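Local structure of RNA-binding protein RMD9, mitochondrial (Saccharomyces cerevisiae S288C, 7A9X) at residues I399-P402 against F403-M407; I432-T435 against I436-R440. The protein binds a dodecameric RNA element in the 3'-UTRs of yeast mitochondrial mRNAs and is involved in the processing or stability of these transcripts. All blocks are in the same frame, centred on the assembly; numbering follows the deposited sequence.

Interactions 1 and 2 are the N-terminal ends of helices 401-410 and 436-445, neighbours in the pentatricopeptide repeat array, and their centres lie about 9 Å apart on the same side of the chain's centre. The carboxylate of E401 joins them: its OE2 stands 2.7 Å from S438 OG, a probable hydrogen bond, and its OE1 probably bonds the T435 hydroxyl, at a doubtfully short distance. Beside this polar link, N405 OD1 packs 3.4 Å from S438 CB. Both contacts face the bound RNA. Interaction 1 reaches the base of U10 of chain B, interaction 2 that of U11, and I437 touches both bases, so two neighbouring helix starts, with helix 417-429 between them in sequence, meet adjacent nucleotides.

Interaction 1. Residues I399-P402 against F403-M407; sequences IDEP and FFNVM. With nucleotides of chain B.
The backbone of E401 and P402 turns into that of N405 and V406 as the first turn of helix 401-410, with V406 N bonded almost straight to P402 O (2.9 Å, 175°) and N405 N to E401 O (2.9 Å). D400 is the N-cap: its short carboxylate can fold back over the helix start, and OD2 accepts a weak bond from F403 N at 3.4 Å, while OD1 is held by K397 and Y393. P402 suits the first turn, where a missing N-H costs no helix bond. On the face turned to helices 379-396 and 417-429, the CG2 methyl of I399 meets both phenylalanines, lying 3.6 Å from F403 CD2 and equally near F404 CE2. F403 CD2 in turn sits over the centre of the F404 ring.

The other side carries N405. Its CG is anti to the carbonyl carbon (chi1 -67°), which brings the amide back over E401, and ND2 donates to E401 OE1 (2.9 Å), reaching it from above the carboxylate plane. T435 probably bonds that same oxygen (doubtfully short), and Y427 binds N405 OD1. With the amide thus fixed in rotation, the second ND2 hydrogen goes to O2 of U10 of chain B (3.1 Å, 156°). An asparagine at the fifth residue of the inferred repeat is consistent with pyrimidine reading by the PPR code, and the orientation of its N-H donors is set by the protein.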
# COMPACT_ATOMS: atom_id res chain seq x y z
N ILE A 399 7.17 -7.43 -20.25
CA ILE A 399 7.02 -7.98 -18.91
C ILE A 399 7.89 -7.19 -17.94
O ILE A 399 9.06 -6.92 -18.21
CB ILE A 399 7.36 -9.47 -18.89
CG1 ILE A 399 6.41 -10.24 -19.82
CG2 ILE A 399 7.25 -10.02 -17.48
CD1 ILE A 399 6.62 -11.74 -19.80
N ASP A 400 7.31 -6.81 -16.81
CA ASP A 400 8.03 -6.18 -15.73
C ASP A 400 8.52 -7.24 -14.75
O ASP A 400 8.01 -8.36 -14.70
CB ASP A 400 7.14 -5.17 -15.01
CG ASP A 400 5.74 -5.69 -14.79
OD1 ASP A 400 5.01 -5.88 -15.80
OD2 ASP A 400 5.36 -5.94 -13.63
N GLU A 401 9.52 -6.87 -13.95
CA GLU A 401 10.11 -7.83 -13.03
C GLU A 401 9.14 -8.27 -11.93
O GLU A 401 9.13 -9.47 -11.58
CB GLU A 401 11.38 -7.27 -12.40
CG GLU A 401 12.32 -8.36 -11.91
CD GLU A 401 13.25 -7.88 -10.82
OE1 GLU A 401 12.80 -7.14 -9.93
OE2 GLU A 401 14.44 -8.27 -10.87
N PRO A 402 8.34 -7.38 -11.33
CA PRO A 402 7.41 -7.85 -10.28
C PRO A 402 6.44 -8.92 -10.77
O PRO A 402 6.02 -9.75 -9.96
CB PRO A 402 6.68 -6.56 -9.87
CG PRO A 402 7.67 -5.49 -10.12
CD PRO A 402 8.36 -5.90 -11.39
N PHE A 403 6.10 -8.92 -12.06
CA PHE A 403 5.23 -9.97 -12.60
C PHE A 403 5.81 -11.35 -12.31
O PHE A 403 5.10 -12.23 -11.80
CB PHE A 403 5.04 -9.76 -14.10
CG PHE A 403 4.26 -10.86 -14.77
CD1 PHE A 403 2.88 -10.90 -14.69
CD2 PHE A 403 4.92 -11.85 -15.50
CE1 PHE A 403 2.16 -11.91 -15.31
CE2 PHE A 403 4.21 -12.86 -16.12
CZ PHE A 403 2.83 -12.89 -16.03
N PHE A 404 7.08 -11.56 -12.63
CA PHE A 404 7.72 -12.84 -12.36
C PHE A 404 8.15 -12.99 -10.90
O PHE A 404 8.23 -14.12 -10.41
CB PHE A 404 8.93 -13.04 -13.28
CG PHE A 404 8.57 -13.57 -14.64
CD1 PHE A 404 7.97 -14.82 -14.78
CD2 PHE A 404 8.85 -12.84 -15.79
CE1 PHE A 404 7.65 -15.32 -16.03
CE2 PHE A 404 8.52 -13.33 -17.04
CZ PHE A 404 7.92 -14.57 -17.16
N ASN A 405 8.41 -11.88 -10.20
CA ASN A 405 8.75 -11.96 -8.79
C ASN A 405 7.59 -12.50 -7.96
O ASN A 405 7.78 -13.39 -7.12
CB ASN A 405 9.19 -10.59 -8.26
CG ASN A 405 10.50 -10.11 -8.88
OD1 ASN A 405 11.27 -10.90 -9.42
ND2 ASN A 405 10.74 -8.81 -8.81
N VAL A 406 6.38 -11.98 -8.18
CA VAL A 406 5.21 -12.48 -7.48
C VAL A 406 4.96 -13.94 -7.83
O VAL A 406 4.71 -14.78 -6.95
CB VAL A 406 3.97 -11.62 -7.80
CG1 VAL A 406 2.73 -12.21 -7.16
CG2 VAL A 406 4.19 -10.19 -7.34
N MET A 407 5.04 -14.28 -9.12
CA MET A 407 4.84 -15.66 -9.55
C MET A 407 5.81 -16.60 -8.86
O MET A 407 5.40 -17.64 -8.33
CB MET A 407 4.99 -15.74 -11.07
CG MET A 407 4.61 -17.09 -11.67
SD MET A 407 5.07 -17.22 -13.41
CE MET A 407 4.27 -15.78 -14.10
P U B 10 3.80 -6.37 -1.26
OP1 U B 10 3.18 -7.30 -0.28
OP2 U B 10 4.77 -5.35 -0.78
O5' U B 10 4.52 -7.25 -2.38
C5' U B 10 3.93 -8.46 -2.86
C4' U B 10 4.87 -9.18 -3.79
O4' U B 10 5.23 -8.30 -4.88
C3' U B 10 6.20 -9.60 -3.18
O3' U B 10 6.12 -10.86 -2.52
C2' U B 10 7.15 -9.61 -4.37
O2' U B 10 7.08 -10.84 -5.07
C1' U B 10 6.57 -8.50 -5.25
N1 U B 10 7.29 -7.21 -5.12
C2 U B 10 8.25 -6.91 -6.07
O2 U B 10 8.52 -7.66 -7.00
N3 U B 10 8.87 -5.70 -5.91
C4 U B 10 8.64 -4.78 -4.90
O4 U B 10 9.29 -3.74 -4.89
C5 U B 10 7.64 -5.16 -3.96
C6 U B 10 7.01 -6.34 -4.10

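Interaction 2. Residues I432-T435 against I436-R440; sequences IPRT and IISYR. With nucleotides of chain B.
R434 grips S438 side-on through two hydrogen bonds to a single atom: NH1 reaches S438 OG at 2.8 Å and NE reaches it at 3.2 Å, both within a few degrees of the guanidinium plane. Arginine suits the place because NE and NH1 present two donors along one rigid edge. Serine suits the receiving place because its oxygen is one bond from CB, close to the helix start, where it also lies 3.1 Å from T435 O. E401 is a further partner of that hydroxyl. T435 is the N-cap of helix 436-445. Its OG1, set between the backbone N and the carbonyl carbon (chi1 76°), accepts from I437 N at 3.2 Å, and E401 is its probable further partner.

Stacking uses the face of the arginine. Bends at chi2 and chi3 lay the guanidinium flat on the Y439 ring, planes 5° apart and centres 4.3 Å apart, an off-centre cation-pi contact in which NH1 lies near the ring's rim and the tyrosine OH above the guanidinium centre. Y427 makes another cation-pi contact with R434.

This capped turn leads into PPR8, a repeat inferred to begin at S438, in an all-helical PPR fold whose repeats line up along the RNA.

On the RNA-facing side the contacts are apolar and polar in turn. Isoleucine branches at CB, so the two arms of I437 can meet two nucleotides: CG2 lies 3.7 Å from O2 of U10 of chain B, whereas CD1 approaches the base of U11 of chain B. R440, extended from CG to NE, donates from NH1 to O2 of U11 of chain B (2.8 Å, 155°), and salt bridges from NE to D480 and from NH1 to D134 limit how the guanidinium can turn.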
# COMPACT_ATOMS: atom_id res chain seq x y z
N ILE A 432 14.26 -8.60 -18.99
CA ILE A 432 13.63 -7.87 -17.88
C ILE A 432 14.64 -6.96 -17.21
O ILE A 432 15.74 -7.41 -16.85
CB ILE A 432 13.02 -8.84 -16.86
CG1 ILE A 432 12.19 -9.91 -17.55
CG2 ILE A 432 12.18 -8.08 -15.86
CD1 ILE A 432 10.99 -9.36 -18.27
N PRO A 433 14.33 -5.67 -17.04
CA PRO A 433 15.16 -4.82 -16.17
C PRO A 433 15.20 -5.38 -14.75
O PRO A 433 14.17 -5.42 -14.07
CB PRO A 433 14.46 -3.46 -16.23
CG PRO A 433 13.68 -3.49 -17.51
CD PRO A 433 13.25 -4.91 -17.69
N ARG A 434 16.38 -5.81 -14.31
CA ARG A 434 16.48 -6.56 -13.07
C ARG A 434 16.64 -5.63 -11.87
O ARG A 434 17.31 -4.60 -11.95
CB ARG A 434 17.67 -7.53 -13.14
CG ARG A 434 17.59 -8.52 -14.29
CD ARG A 434 16.38 -9.44 -14.15
NE ARG A 434 16.43 -10.22 -12.92
CZ ARG A 434 17.06 -11.38 -12.80
NH1 ARG A 434 17.06 -12.02 -11.63
NH2 ARG A 434 17.71 -11.90 -13.83
N THR A 435 16.01 -6.00 -10.76
CA THR A 435 16.21 -5.39 -9.46
C THR A 435 16.75 -6.44 -8.50
O THR A 435 16.86 -7.62 -8.83
CB THR A 435 14.92 -4.78 -8.91
OG1 THR A 435 14.07 -5.82 -8.42
CG2 THR A 435 14.19 -3.99 -9.98
N ILE A 436 17.08 -6.00 -7.28
CA ILE A 436 17.55 -6.93 -6.26
C ILE A 436 16.46 -7.83 -5.72
O ILE A 436 16.76 -8.82 -5.04
CB ILE A 436 18.21 -6.17 -5.09
CG1 ILE A 436 17.18 -5.33 -4.35
CG2 ILE A 436 19.35 -5.30 -5.60
CD1 ILE A 436 17.75 -4.60 -3.14
N ILE A 437 15.19 -7.52 -6.01
CA ILE A 437 14.09 -8.33 -5.49
C ILE A 437 14.16 -9.75 -6.04
O ILE A 437 14.00 -10.72 -5.29
CB ILE A 437 12.73 -7.67 -5.82
CG1 ILE A 437 12.73 -6.19 -5.44
CG2 ILE A 437 11.60 -8.42 -5.13
CD1 ILE A 437 12.91 -5.93 -3.97
N SER A 438 14.39 -9.89 -7.35
CA SER A 438 14.44 -11.21 -7.96
C SER A 438 15.55 -12.06 -7.35
O SER A 438 15.33 -13.22 -6.99
CB SER A 438 14.64 -11.07 -9.47
OG SER A 438 15.83 -10.35 -9.76
N TYR A 439 16.75 -11.49 -7.22
CA TYR A 439 17.86 -12.24 -6.66
C TYR A 439 17.60 -12.63 -5.21
O TYR A 439 18.04 -13.69 -4.76
CB TYR A 439 19.15 -11.43 -6.78
CG TYR A 439 19.51 -11.08 -8.21
CD1 TYR A 439 19.00 -9.94 -8.82
CD2 TYR A 439 20.36 -11.89 -8.96
CE1 TYR A 439 19.32 -9.62 -10.13
CE2 TYR A 439 20.69 -11.57 -10.27
CZ TYR A 439 20.17 -10.44 -10.85
OH TYR A 439 20.49 -10.12 -12.15
N ARG A 440 16.87 -11.79 -4.47
CA ARG A 440 16.46 -12.17 -3.12
C ARG A 440 15.50 -13.35 -3.15
O ARG A 440 15.65 -14.30 -2.37
CB ARG A 440 15.82 -10.98 -2.40
CG ARG A 440 16.80 -9.95 -1.90
CD ARG A 440 16.09 -8.72 -1.35
NE ARG A 440 17.04 -7.76 -0.80
CZ ARG A 440 16.71 -6.53 -0.39
NH1 ARG A 440 15.45 -6.12 -0.48
NH2 ARG A 440 17.63 -5.72 0.10
P U B 11 6.35 -10.97 -0.94
OP1 U B 11 5.88 -12.32 -0.50
OP2 U B 11 5.77 -9.76 -0.30
O5' U B 11 7.93 -10.92 -0.77
C5' U B 11 8.76 -11.97 -1.24
C4' U B 11 10.22 -11.62 -1.13
O4' U B 11 10.54 -10.55 -2.06
C3' U B 11 10.67 -11.08 0.22
O3' U B 11 10.88 -12.10 1.18
C2' U B 11 11.93 -10.31 -0.14
O2' U B 11 13.02 -11.19 -0.35
C1' U B 11 11.53 -9.71 -1.49
N1 U B 11 10.96 -8.35 -1.35
C2 U B 11 11.83 -7.30 -1.11
O2 U B 11 13.04 -7.44 -1.01
N3 U B 11 11.23 -6.08 -1.00
C4 U B 11 9.88 -5.80 -1.10
O4 U B 11 9.49 -4.64 -0.97
C5 U B 11 9.05 -6.94 -1.34
C6 U B 11 9.61 -8.15 -1.46
P U B 10 3.80 -6.37 -1.26
OP1 U B 10 3.18 -7.30 -0.28
OP2 U B 10 4.77 -5.35 -0.78
O5' U B 10 4.52 -7.25 -2.38
C5' U B 10 3.93 -8.46 -2.86
C4' U B 10 4.87 -9.18 -3.79
O4' U B 10 5.23 -8.30 -4.88
C3' U B 10 6.20 -9.60 -3.18
O3' U B 10 6.12 -10.86 -2.52
C2' U B 10 7.15 -9.61 -4.37
O2' U B 10 7.08 -10.84 -5.07
C1' U B 10 6.57 -8.50 -5.25
N1 U B 10 7.29 -7.21 -5.12
C2 U B 10 8.25 -6.91 -6.07
O2 U B 10 8.52 -7.66 -7.00
N3 U B 10 8.87 -5.70 -5.91
C4 U B 10 8.64 -4.78 -4.90
O4 U B 10 9.29 -3.74 -4.89
C5 U B 10 7.64 -5.16 -3.96
C6 U B 10 7.01 -6.34 -4.10